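Local coordinates for protein L-cysteine S-thiosulfotransferase subunit SoxA (Paracoccus denitrificans, PDB 2C1D) that is the diheme subunit of the SoxAX cytochrome complex, which catalyses heterodisulfide formation between the sulfur carrier SoxY and thiosulfate or other inorganic sulfur substrates, at residues Y36-E50 / G252-H264. Numbering follows the deposited sequence.
With HEC (heme c), chain J.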
ATOM      1  N   TYR A  36      -1.089   6.771 -13.412  1.00 26.65           N
ATOM      2  CA  TYR A  36      -1.830   7.839 -12.774  1.00 26.30           C
ATOM      3  C   TYR A  36      -1.258   8.095 -11.389  1.00 25.79           C
ATOM      4  O   TYR A  36      -0.908   7.165 -10.665  1.00 24.68           O
ATOM      5  CB  TYR A  36      -3.303   7.456 -12.543  1.00 27.39           C
ATOM      6  CG  TYR A  36      -4.142   7.219 -13.795  1.00 28.95           C
ATOM      7  CD1 TYR A  36      -4.270   5.942 -14.329  1.00 31.79           C
ATOM      8  CD2 TYR A  36      -4.825   8.257 -14.409  1.00 30.50           C
ATOM      9  CE1 TYR A  36      -5.050   5.707 -15.499  1.00 34.09           C
ATOM     10  CE2 TYR A  36      -5.613   8.035 -15.565  1.00 33.85           C
ATOM     11  CZ  TYR A  36      -5.711   6.764 -16.099  1.00 34.18           C
ATOM     12  OH  TYR A  36      -6.480   6.540 -17.225  1.00 40.33           O
ATOM     13  N   SER A  37      -1.224   9.352 -11.010  1.00 24.47           N
ATOM     14  CA  SER A  37      -1.054   9.710  -9.613  1.00 24.35           C
ATOM     15  C   SER A  37      -2.257   9.222  -8.826  1.00 24.58           C
ATOM     16  O   SER A  37      -3.375   9.171  -9.358  1.00 25.92           O
ATOM     17  CB  SER A  37      -0.991  11.228  -9.492  1.00 24.11           C
ATOM     18  OG  SER A  37      -1.176  11.661  -8.167  1.00 23.23           O
ATOM     19  N   GLY A  38      -2.019   8.888  -7.563  1.00 25.08           N
ATOM     20  CA  GLY A  38      -3.068   8.636  -6.588  1.00 24.91           C
ATOM     21  C   GLY A  38      -4.075   9.752  -6.384  1.00 25.22           C
ATOM     22  O   GLY A  38      -5.186   9.500  -5.934  1.00 26.09           O
ATOM     23  N   TRP A  39      -3.695  10.988  -6.723  1.00 25.48           N
ATOM     24  CA  TRP A  39      -4.604  12.125  -6.726  1.00 25.50           C
ATOM     25  C   TRP A  39      -5.886  11.859  -7.530  1.00 25.87           C
ATOM     26  O   TRP A  39      -6.984  12.263  -7.112  1.00 25.92           O
ATOM     27  CB  TRP A  39      -3.871  13.333  -7.293  1.00 25.69           C
ATOM     28  CG  TRP A  39      -4.581  14.631  -7.270  1.00 25.87           C
ATOM     29  CD1 TRP A  39      -4.655  15.525  -6.231  1.00 25.62           C
ATOM     30  CD2 TRP A  39      -5.263  15.240  -8.367  1.00 24.07           C
ATOM     31  NE1 TRP A  39      -5.351  16.645  -6.621  1.00 24.76           N
ATOM     32  CE2 TRP A  39      -5.730  16.503  -7.928  1.00 27.38           C
ATOM     33  CE3 TRP A  39      -5.509  14.862  -9.679  1.00 25.92           C
ATOM     34  CZ2 TRP A  39      -6.471  17.371  -8.754  1.00 29.31           C
ATOM     35  CZ3 TRP A  39      -6.246  15.742 -10.517  1.00 29.05           C
ATOM     36  CH2 TRP A  39      -6.705  16.980 -10.035  1.00 29.29           C
ATOM     37  N   HIS A  40      -5.741  11.173  -8.651  1.00 26.06           N
ATOM     38  CA  HIS A  40      -6.866  10.864  -9.522  1.00 27.55           C
ATOM     39  C   HIS A  40      -7.922   9.973  -8.882  1.00 27.94           C
ATOM     40  O   HIS A  40      -9.046   9.949  -9.352  1.00 28.74           O
ATOM     41  CB  HIS A  40      -6.393  10.212 -10.843  1.00 27.98           C
ATOM     42  CG  HIS A  40      -6.050  11.206 -11.898  1.00 31.05           C
ATOM     43  ND1 HIS A  40      -7.010  11.862 -12.640  1.00 33.53           N
ATOM     44  CD2 HIS A  40      -4.855  11.696 -12.307  1.00 34.06           C
ATOM     45  CE1 HIS A  40      -6.420  12.715 -13.461  1.00 35.01           C
ATOM     46  NE2 HIS A  40      -5.115  12.641 -13.277  1.00 34.49           N
ATOM     47  N   PHE A  41      -7.563   9.228  -7.846  1.00 27.58           N
ATOM     48  CA  PHE A  41      -8.491   8.305  -7.189  1.00 28.36           C
ATOM     49  C   PHE A  41      -9.094   8.885  -5.913  1.00 29.77           C
ATOM     50  O   PHE A  41      -9.817   8.202  -5.189  1.00 30.46           O
ATOM     51  CB  PHE A  41      -7.744   7.010  -6.871  1.00 27.87           C
ATOM     52  CG  PHE A  41      -7.170   6.346  -8.082  1.00 27.71           C
ATOM     53  CD1 PHE A  41      -5.937   6.714  -8.566  1.00 27.65           C
ATOM     54  CD2 PHE A  41      -7.866   5.340  -8.738  1.00 27.99           C
ATOM     55  CE1 PHE A  41      -5.416   6.119  -9.686  1.00 26.90           C
ATOM     56  CE2 PHE A  41      -7.333   4.726  -9.857  1.00 27.36           C
ATOM     57  CZ  PHE A  41      -6.128   5.119 -10.338  1.00 27.46           C
ATOM     58  N   ARG A  42      -8.809  10.149  -5.622  1.00 30.28           N
ATOM     59  CA  ARG A  42      -9.360  10.767  -4.429  1.00 31.68           C
ATOM     60  C   ARG A  42     -10.652  11.519  -4.750  1.00 32.19           C
ATOM     61  O   ARG A  42     -10.890  11.854  -5.906  1.00 31.05           O
ATOM     62  CB  ARG A  42      -8.313  11.698  -3.813  1.00 32.17           C
ATOM     63  CG  ARG A  42      -6.937  11.061  -3.661  1.00 33.42           C
ATOM     64  CD  ARG A  42      -6.787  10.153  -2.464  1.00 34.41           C
ATOM     65  NE  ARG A  42      -7.593   8.924  -2.493  1.00 34.91           N
ATOM     66  CZ  ARG A  42      -7.182   7.744  -2.948  1.00 34.12           C
ATOM     67  NH1 ARG A  42      -5.983   7.607  -3.497  1.00 33.33           N
ATOM     68  NH2 ARG A  42      -7.978   6.680  -2.855  1.00 30.98           N
ATOM     69  N   ASP A  43     -11.491  11.778  -3.745  1.00 33.34           N
ATOM     70  CA  ASP A  43     -12.692  12.583  -3.978  1.00 34.81           C
ATOM     71  C   ASP A  43     -12.320  14.062  -4.191  1.00 35.00           C
ATOM     72  O   ASP A  43     -11.188  14.479  -3.891  1.00 33.63           O
ATOM     73  CB  ASP A  43     -13.773  12.413  -2.877  1.00 35.76           C
ATOM     74  CG  ASP A  43     -13.285  12.740  -1.466  1.00 38.47           C
ATOM     75  OD1 ASP A  43     -12.344  13.539  -1.284  1.00 42.24           O
ATOM     76  OD2 ASP A  43     -13.817  12.228  -0.446  1.00 44.74           O
ATOM     77  N   ASP A  44     -13.252  14.860  -4.717  1.00 34.86           N
ATOM     78  CA  ASP A  44     -12.877  16.215  -5.134  1.00 35.55           C
ATOM     79  C   ASP A  44     -12.430  17.085  -3.971  1.00 35.31           C
ATOM     80  O   ASP A  44     -11.536  17.913  -4.139  1.00 35.33           O
ATOM     81  CB  ASP A  44     -13.974  16.963  -5.917  1.00 35.70           C
ATOM     82  CG  ASP A  44     -13.497  18.357  -6.374  1.00 37.49           C
ATOM     83  OD1 ASP A  44     -12.396  18.426  -7.026  1.00 34.51           O
ATOM     84  OD2 ASP A  44     -14.116  19.428  -6.076  1.00 36.71           O
ATOM     85  N   SER A  45     -13.036  16.916  -2.801  1.00 35.31           N
ATOM     86  CA  SER A  45     -12.660  17.755  -1.668  1.00 35.52           C
ATOM     87  C   SER A  45     -11.197  17.467  -1.260  1.00 34.46           C
ATOM     88  O   SER A  45     -10.466  18.377  -0.865  1.00 34.73           O
ATOM     89  CB  SER A  45     -13.640  17.613  -0.492  1.00 35.86           C
ATOM     90  OG  SER A  45     -13.143  16.770   0.540  1.00 39.14           O
ATOM     91  N   THR A  46     -10.753  16.218  -1.393  1.00 32.66           N
ATOM     92  CA  THR A  46      -9.361  15.894  -1.064  1.00 31.64           C
ATOM     93  C   THR A  46      -8.419  16.381  -2.193  1.00 30.74           C
ATOM     94  O   THR A  46      -7.353  16.921  -1.922  1.00 30.01           O
ATOM     95  CB  THR A  46      -9.209  14.393  -0.852  1.00 32.07           C
ATOM     96  OG1 THR A  46     -10.059  13.969   0.221  1.00 32.38           O
ATOM     97  CG2 THR A  46      -7.788  14.056  -0.405  1.00 32.18           C
ATOM     98  N   ARG A  47      -8.839  16.205  -3.445  1.00 29.57           N
ATOM     99  CA  ARG A  47      -8.071  16.674  -4.602  1.00 29.88           C
ATOM    100  C   ARG A  47      -7.835  18.180  -4.488  1.00 29.42           C
ATOM    101  O   ARG A  47      -6.750  18.666  -4.783  1.00 27.58           O
ATOM    102  CB  ARG A  47      -8.794  16.346  -5.920  1.00 30.22           C
ATOM    103  CG  ARG A  47      -8.769  14.864  -6.286  1.00 31.28           C
ATOM    104  CD  ARG A  47      -8.979  14.541  -7.757  1.00 33.24           C
ATOM    105  NE  ARG A  47     -10.067  15.306  -8.370  1.00 33.51           N
ATOM    106  CZ  ARG A  47     -11.372  14.999  -8.276  1.00 35.38           C
ATOM    107  NH1 ARG A  47     -11.793  13.958  -7.558  1.00 32.82           N
ATOM    108  NH2 ARG A  47     -12.274  15.753  -8.906  1.00 36.75           N
ATOM    109  N   ASP A  48      -8.854  18.900  -4.008  1.00 29.41           N
ATOM    110  CA  ASP A  48      -8.767  20.361  -3.890  1.00 29.61           C
ATOM    111  C   ASP A  48      -7.687  20.786  -2.894  1.00 29.21           C
ATOM    112  O   ASP A  48      -7.077  21.836  -3.061  1.00 28.73           O
ATOM    113  CB  ASP A  48     -10.137  20.973  -3.518  1.00 29.70           C
ATOM    114  CG  ASP A  48     -11.076  21.098  -4.731  1.00 30.35           C
ATOM    115  OD1 ASP A  48     -12.230  21.616  -4.605  1.00 32.46           O
ATOM    116  OD2 ASP A  48     -10.766  20.741  -5.881  1.00 30.78           O
ATOM    117  N   LEU A  49      -7.439  19.966  -1.872  1.00 28.57           N
ATOM    118  CA  LEU A  49      -6.398  20.291  -0.891  1.00 29.06           C
ATOM    119  C   LEU A  49      -4.989  20.367  -1.473  1.00 28.10           C
ATOM    120  O   LEU A  49      -4.117  20.972  -0.883  1.00 28.85           O
ATOM    121  CB  LEU A  49      -6.399  19.289   0.242  1.00 28.31           C
ATOM    122  CG  LEU A  49      -7.696  19.306   1.039  1.00 30.20           C
ATOM    123  CD1 LEU A  49      -7.623  18.222   2.056  1.00 32.73           C
ATOM    124  CD2 LEU A  49      -7.906  20.674   1.689  1.00 30.14           C
ATOM    125  N   GLU A  50      -4.761  19.751  -2.617  1.00 27.95           N
ATOM    126  CA  GLU A  50      -3.426  19.783  -3.225  1.00 28.14           C
ATOM    127  C   GLU A  50      -3.303  20.890  -4.275  1.00 29.02           C
ATOM    128  O   GLU A  50      -2.185  21.172  -4.743  1.00 28.26           O
ATOM    129  CB  GLU A  50      -3.102  18.416  -3.833  1.00 27.71           C
ATOM    130  CG  GLU A  50      -1.653  18.245  -4.211  1.00 27.98           C
ATOM    131  CD  GLU A  50      -1.251  16.797  -4.469  1.00 28.33           C
ATOM    132  OE1 GLU A  50      -0.260  16.605  -5.207  1.00 26.42           O
ATOM    133  OE2 GLU A  50      -1.893  15.853  -3.939  1.00 25.17           O
ATOM    134  N   GLY A 252       6.283   4.991 -11.569  1.00 24.39           N
ATOM    135  CA  GLY A 252       5.703   6.282 -11.899  1.00 24.40           C
ATOM    136  C   GLY A 252       6.603   7.193 -12.700  1.00 24.81           C
ATOM    137  O   GLY A 252       6.356   8.394 -12.749  1.00 25.83           O
ATOM    138  N   ASN A 253       7.643   6.653 -13.332  1.00 25.16           N
ATOM    139  CA  ASN A 253       8.499   7.442 -14.231  1.00 25.57           C
ATOM    140  C   ASN A 253       7.650   8.148 -15.280  1.00 26.10           C
ATOM    141  O   ASN A 253       6.834   7.501 -15.971  1.00 25.36           O
ATOM    142  CB  ASN A 253       9.521   6.541 -14.931  1.00 25.78           C
ATOM    143  CG  ASN A 253      10.773   6.341 -14.123  1.00 27.05           C
ATOM    144  OD1 ASN A 253      10.996   7.039 -13.133  1.00 26.71           O
ATOM    145  ND2 ASN A 253      11.628   5.410 -14.566  1.00 25.59           N
ATOM    146  N   GLY A 254       7.804   9.470 -15.370  1.00 26.54           N
ATOM    147  CA  GLY A 254       7.029  10.287 -16.296  1.00 26.71           C
ATOM    148  C   GLY A 254       6.004  11.152 -15.592  1.00 27.06           C
ATOM    149  O   GLY A 254       5.711  12.263 -16.035  1.00 26.57           O
ATOM    150  N   LEU A 255       5.434  10.653 -14.499  1.00 27.48           N
ATOM    151  CA  LEU A 255       4.597  11.496 -13.648  1.00 27.88           C
ATOM    152  C   LEU A 255       5.471  12.573 -13.004  1.00 27.71           C
ATOM    153  O   LEU A 255       6.679  12.373 -12.812  1.00 29.03           O
ATOM    154  CB  LEU A 255       3.907  10.665 -12.562  1.00 27.85           C
ATOM    155  CG  LEU A 255       2.886   9.632 -13.035  1.00 28.60           C
ATOM    156  CD1 LEU A 255       2.594   8.645 -11.929  1.00 27.55           C
ATOM    157  CD2 LEU A 255       1.600  10.298 -13.510  1.00 30.19           C
ATOM    158  N   SER A 256       4.874  13.705 -12.651  1.00 26.62           N
ATOM    159  CA  SER A 256       5.598  14.731 -11.935  1.00 26.02           C
ATOM    160  C   SER A 256       5.769  14.404 -10.449  1.00 25.12           C
ATOM    161  O   SER A 256       4.913  13.805  -9.770  1.00 25.82           O
ATOM    162  CB  SER A 256       4.914  16.110 -12.034  1.00 26.45           C
ATOM    163  OG  SER A 256       4.723  16.538 -13.375  1.00 26.37           O
ATOM    164  N   VAL A 257       6.875  14.870  -9.925  1.00 24.55           N
ATOM    165  CA  VAL A 257       7.024  15.003  -8.505  1.00 23.44           C
ATOM    166  C   VAL A 257       5.950  15.992  -8.034  1.00 23.73           C
ATOM    167  O   VAL A 257       5.943  17.140  -8.463  1.00 23.81           O
ATOM    168  CB  VAL A 257       8.420  15.531  -8.162  1.00 22.78           C
ATOM    169  CG1 VAL A 257       8.526  15.794  -6.705  1.00 23.02           C
ATOM    170  CG2 VAL A 257       9.484  14.522  -8.562  1.00 23.31           C
ATOM    171  N   GLU A 258       5.071  15.563  -7.138  1.00 23.74           N
ATOM    172  CA  GLU A 258       4.019  16.445  -6.618  1.00 23.97           C
ATOM    173  C   GLU A 258       4.541  17.435  -5.572  1.00 24.13           C
ATOM    174  O   GLU A 258       3.919  18.484  -5.357  1.00 24.89           O
ATOM    175  CB  GLU A 258       2.830  15.619  -6.103  1.00 24.37           C
ATOM    176  CG  GLU A 258       2.171  14.864  -7.261  1.00 24.74           C
ATOM    177  CD  GLU A 258       0.974  14.000  -6.910  1.00 25.58           C
ATOM    178  OE1 GLU A 258       0.268  14.237  -5.907  1.00 25.42           O
ATOM    179  OE2 GLU A 258       0.699  13.069  -7.702  1.00 26.68           O
ATOM    180  N   GLY A 259       5.699  17.135  -4.985  1.00 23.67           N
ATOM    181  CA  GLY A 259       6.263  17.902  -3.882  1.00 24.02           C
ATOM    182  C   GLY A 259       5.813  17.297  -2.582  1.00 24.25           C
ATOM    183  O   GLY A 259       6.465  16.414  -2.054  1.00 24.30           O
ATOM    184  N   VAL A 260       4.687  17.776  -2.064  1.00 24.96           N
ATOM    185  CA  VAL A 260       4.033  17.141  -0.925  1.00 25.55           C
ATOM    186  C   VAL A 260       2.556  16.986  -1.244  1.00 25.75           C
ATOM    187  O   VAL A 260       1.849  17.974  -1.469  1.00 26.07           O
ATOM    188  CB  VAL A 260       4.205  17.921   0.428  1.00 26.20           C
ATOM    189  CG1 VAL A 260       5.580  17.684   1.036  1.00 27.17           C
ATOM    190  CG2 VAL A 260       3.904  19.423   0.277  1.00 24.98           C
ATOM    191  N   SER A 261       2.096  15.738  -1.304  1.00 25.17           N
ATOM    192  CA  SER A 261       0.759  15.449  -1.775  1.00 24.74           C
ATOM    193  C   SER A 261      -0.203  15.359  -0.602  1.00 24.97           C
ATOM    194  O   SER A 261       0.223  15.344   0.545  1.00 25.09           O
ATOM    195  CB  SER A 261       0.737  14.156  -2.589  1.00 24.69           C
ATOM    196  OG  SER A 261       0.812  13.027  -1.763  1.00 23.62           O
ATOM    197  N   VAL A 262      -1.500  15.357  -0.902  1.00 24.57           N
ATOM    198  CA  VAL A 262      -2.536  15.122   0.121  1.00 24.79           C
ATOM    199  C   VAL A 262      -3.367  13.909  -0.272  1.00 24.51           C
ATOM    200  O   VAL A 262      -3.838  13.808  -1.408  1.00 24.05           O
ATOM    201  CB  VAL A 262      -3.474  16.341   0.296  1.00 24.74           C
ATOM    202  CG1 VAL A 262      -4.465  16.099   1.416  1.00 25.62           C
ATOM    203  CG2 VAL A 262      -2.640  17.606   0.585  1.00 26.07           C
ATOM    204  N   ARG A 263      -3.517  12.991   0.673  1.00 25.21           N
ATOM    205  CA  ARG A 263      -4.276  11.746   0.481  1.00 25.88           C
ATOM    206  C   ARG A 263      -5.118  11.498   1.744  1.00 27.52           C
ATOM    207  O   ARG A 263      -4.955  12.229   2.732  1.00 26.44           O
ATOM    208  CB  ARG A 263      -3.292  10.585   0.242  1.00 25.52           C
ATOM    209  CG  ARG A 263      -2.394  10.767  -0.976  1.00 22.38           C
ATOM    210  CD  ARG A 263      -3.082  10.506  -2.292  1.00 22.62           C
ATOM    211  NE  ARG A 263      -2.159  10.613  -3.415  1.00 21.94           N
ATOM    212  CZ  ARG A 263      -1.858  11.745  -4.042  1.00 23.99           C
ATOM    213  NH1 ARG A 263      -0.967  11.718  -5.018  1.00 23.62           N
ATOM    214  NH2 ARG A 263      -2.432  12.900  -3.698  1.00 23.84           N
ATOM    215  N   HIS A 264      -6.017  10.502   1.726  1.00 29.92           N
ATOM    216  CA  HIS A 264      -6.738  10.071   2.953  1.00 32.65           C
ATOM    217  C   HIS A 264      -5.737   9.450   3.923  1.00 32.68           C
ATOM    218  O   HIS A 264      -4.796   8.764   3.556  1.00 32.18           O
ATOM    219  CB  HIS A 264      -7.896   9.080   2.646  1.00 33.78           C
ATOM    220  CG  HIS A 264      -8.411   8.303   3.845  1.00 40.86           C
ATOM    221  ND1 HIS A 264      -9.757   8.059   4.050  1.00 47.33           N
ATOM    222  CD2 HIS A 264      -7.764   7.652   4.854  1.00 46.69           C
ATOM    223  CE1 HIS A 264      -9.916   7.327   5.144  1.00 48.79           C
ATOM    224  NE2 HIS A 264      -8.723   7.070   5.655  1.00 48.43           N
ATOM    225  OXT HIS A 264      -5.803   9.605   5.135  1.00 33.64           O
TER
HETATM  226 FE   HEC J1292      -1.054  -0.295  -0.914  1.00 24.55          FE
HETATM  227  CHA HEC J1292      -2.154   2.930  -0.654  1.00 25.00           C
HETATM  228  CHB HEC J1292       2.041   0.928  -1.880  1.00 21.51           C
HETATM  229  CHC HEC J1292       0.133  -3.452  -1.042  1.00 23.99           C
HETATM  230  CHD HEC J1292      -4.202  -1.489  -0.464  1.00 25.04           C
HETATM  231  NA  HEC J1292      -0.215   1.607  -1.219  1.00 23.05           N
HETATM  232  C1A HEC J1292      -0.861   2.797  -1.050  1.00 22.33           C
HETATM  233  C2A HEC J1292       0.053   3.857  -1.380  1.00 24.34           C
HETATM  234  C3A HEC J1292       1.228   3.282  -1.717  1.00 22.04           C
HETATM  235  C4A HEC J1292       1.070   1.858  -1.627  1.00 22.22           C
HETATM  236  CMA HEC J1292       2.527   3.972  -2.129  1.00 22.47           C
HETATM  237  CAA HEC J1292      -0.259   5.373  -1.345  1.00 24.24           C
HETATM  238  CBA HEC J1292      -0.552   5.853  -2.778  1.00 23.12           C
HETATM  239  CGA HEC J1292      -0.794   7.357  -2.820  1.00 24.88           C
HETATM  240  O1A HEC J1292      -1.047   7.876  -3.930  1.00 22.35           O
HETATM  241  O2A HEC J1292      -0.759   8.043  -1.744  1.00 26.19           O
HETATM  242  NB  HEC J1292       0.707  -1.090  -1.364  1.00 23.02           N
HETATM  243  C1B HEC J1292       1.883  -0.433  -1.688  1.00 22.72           C
HETATM  244  C2B HEC J1292       2.942  -1.392  -1.738  1.00 23.84           C
HETATM  245  C3B HEC J1292       2.424  -2.597  -1.526  1.00 24.69           C
HETATM  246  C4B HEC J1292       1.023  -2.425  -1.256  1.00 24.60           C
HETATM  247  CMB HEC J1292       4.391  -1.061  -2.101  1.00 25.86           C
HETATM  248  CAB HEC J1292       3.196  -3.933  -1.494  1.00 25.72           C
HETATM  249  CBB HEC J1292       4.156  -3.924  -0.518  1.00 29.23           C
HETATM  250  NC  HEC J1292      -1.897  -2.154  -0.786  1.00 23.18           N
HETATM  251  C1C HEC J1292      -1.225  -3.331  -0.892  1.00 25.43           C
HETATM  252  C2C HEC J1292      -2.157  -4.426  -0.706  1.00 23.44           C
HETATM  253  C3C HEC J1292      -3.380  -3.885  -0.548  1.00 22.39           C
HETATM  254  C4C HEC J1292      -3.207  -2.439  -0.609  1.00 26.07           C
HETATM  255  CMC HEC J1292      -1.704  -5.902  -0.742  1.00 23.82           C
HETATM  256  CAC HEC J1292      -4.802  -4.510  -0.336  1.00 25.77           C
HETATM  257  CBC HEC J1292      -5.064  -5.556   0.459  1.00 23.78           C
HETATM  258  ND  HEC J1292      -2.841   0.557  -0.602  1.00 25.21           N
HETATM  259  C1D HEC J1292      -4.041  -0.138  -0.430  1.00 26.63           C
HETATM  260  C2D HEC J1292      -5.120   0.800  -0.194  1.00 26.24           C
HETATM  261  C3D HEC J1292      -4.474   2.163  -0.241  1.00 25.16           C
HETATM  262  C4D HEC J1292      -3.074   1.918  -0.500  1.00 25.11           C
HETATM  263  CMD HEC J1292      -6.610   0.503   0.056  1.00 27.18           C
HETATM  264  CAD HEC J1292      -5.164   3.542  -0.103  1.00 26.75           C
HETATM  265  CBD HEC J1292      -5.862   3.857  -1.439  1.00 26.40           C
HETATM  266  CGD HEC J1292      -4.883   4.166  -2.555  1.00 27.65           C
HETATM  267  O1D HEC J1292      -4.470   3.274  -3.329  1.00 28.10           O
HETATM  268  O2D HEC J1292      -4.485   5.321  -2.719  1.00 26.41           O
HETATM  269  O   HOH W   1       0.626   9.553  -6.480  1.00 21.63           O
HETATM  270  O   HOH W   2      -5.237  15.669  -2.870  1.00 30.05           O
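Arg263 and Glu50 meet in a salt bridge, NH2 to OE2 at 3.0 Å, the two flat groups nearly coplanar and the oxygen using its syn lone pair. The same OE2 accepts a straighter bond from Val262 N (3.1 Å, 167°), from above the carboxylate plane. CG anti to the backbone N (chi1 -167°) and an extended chain bring Glu50 there. Its OE1 lies 2.5 Å from Glu258 OE1, so one of the two acids probably holds a proton. Arg263 NH1 bridges to Glu258 OE1, while NE donates to heme propionate O1A (3.0 Å); Trp39 N lies over one guanidinium face and Ser261 OG, hydrogen-bonded to Gly204 O, over the other. A leucine in place of Arg263 would probably leave propionate O1A and the paired glutamates without the cation that joins them. Ser37 OG donates to Glu258 OE2 (2.4 Å, very short) and, in an ST turn, accepts from Trp39 N. Arg42 CD packs on Arg263 CD (3.7 Å); its NH1 gives the other propionate, O2D, a weak bond and NH2 donates to His196 O. Leu49 packs on Val262. Gly38, Arg42 and Arg263 line the heme c pocket, the Arg263 side chain about 6 Å from that of Arg221, which probably binds substrate. The buried network ties 3-10 turn 38-41 and helix 44-48 to strand 261-263, an outer strand of a mixed sheet; Trp39 and Glu50 touch strand 7-9, Ser37 and Glu258 strand 16-22.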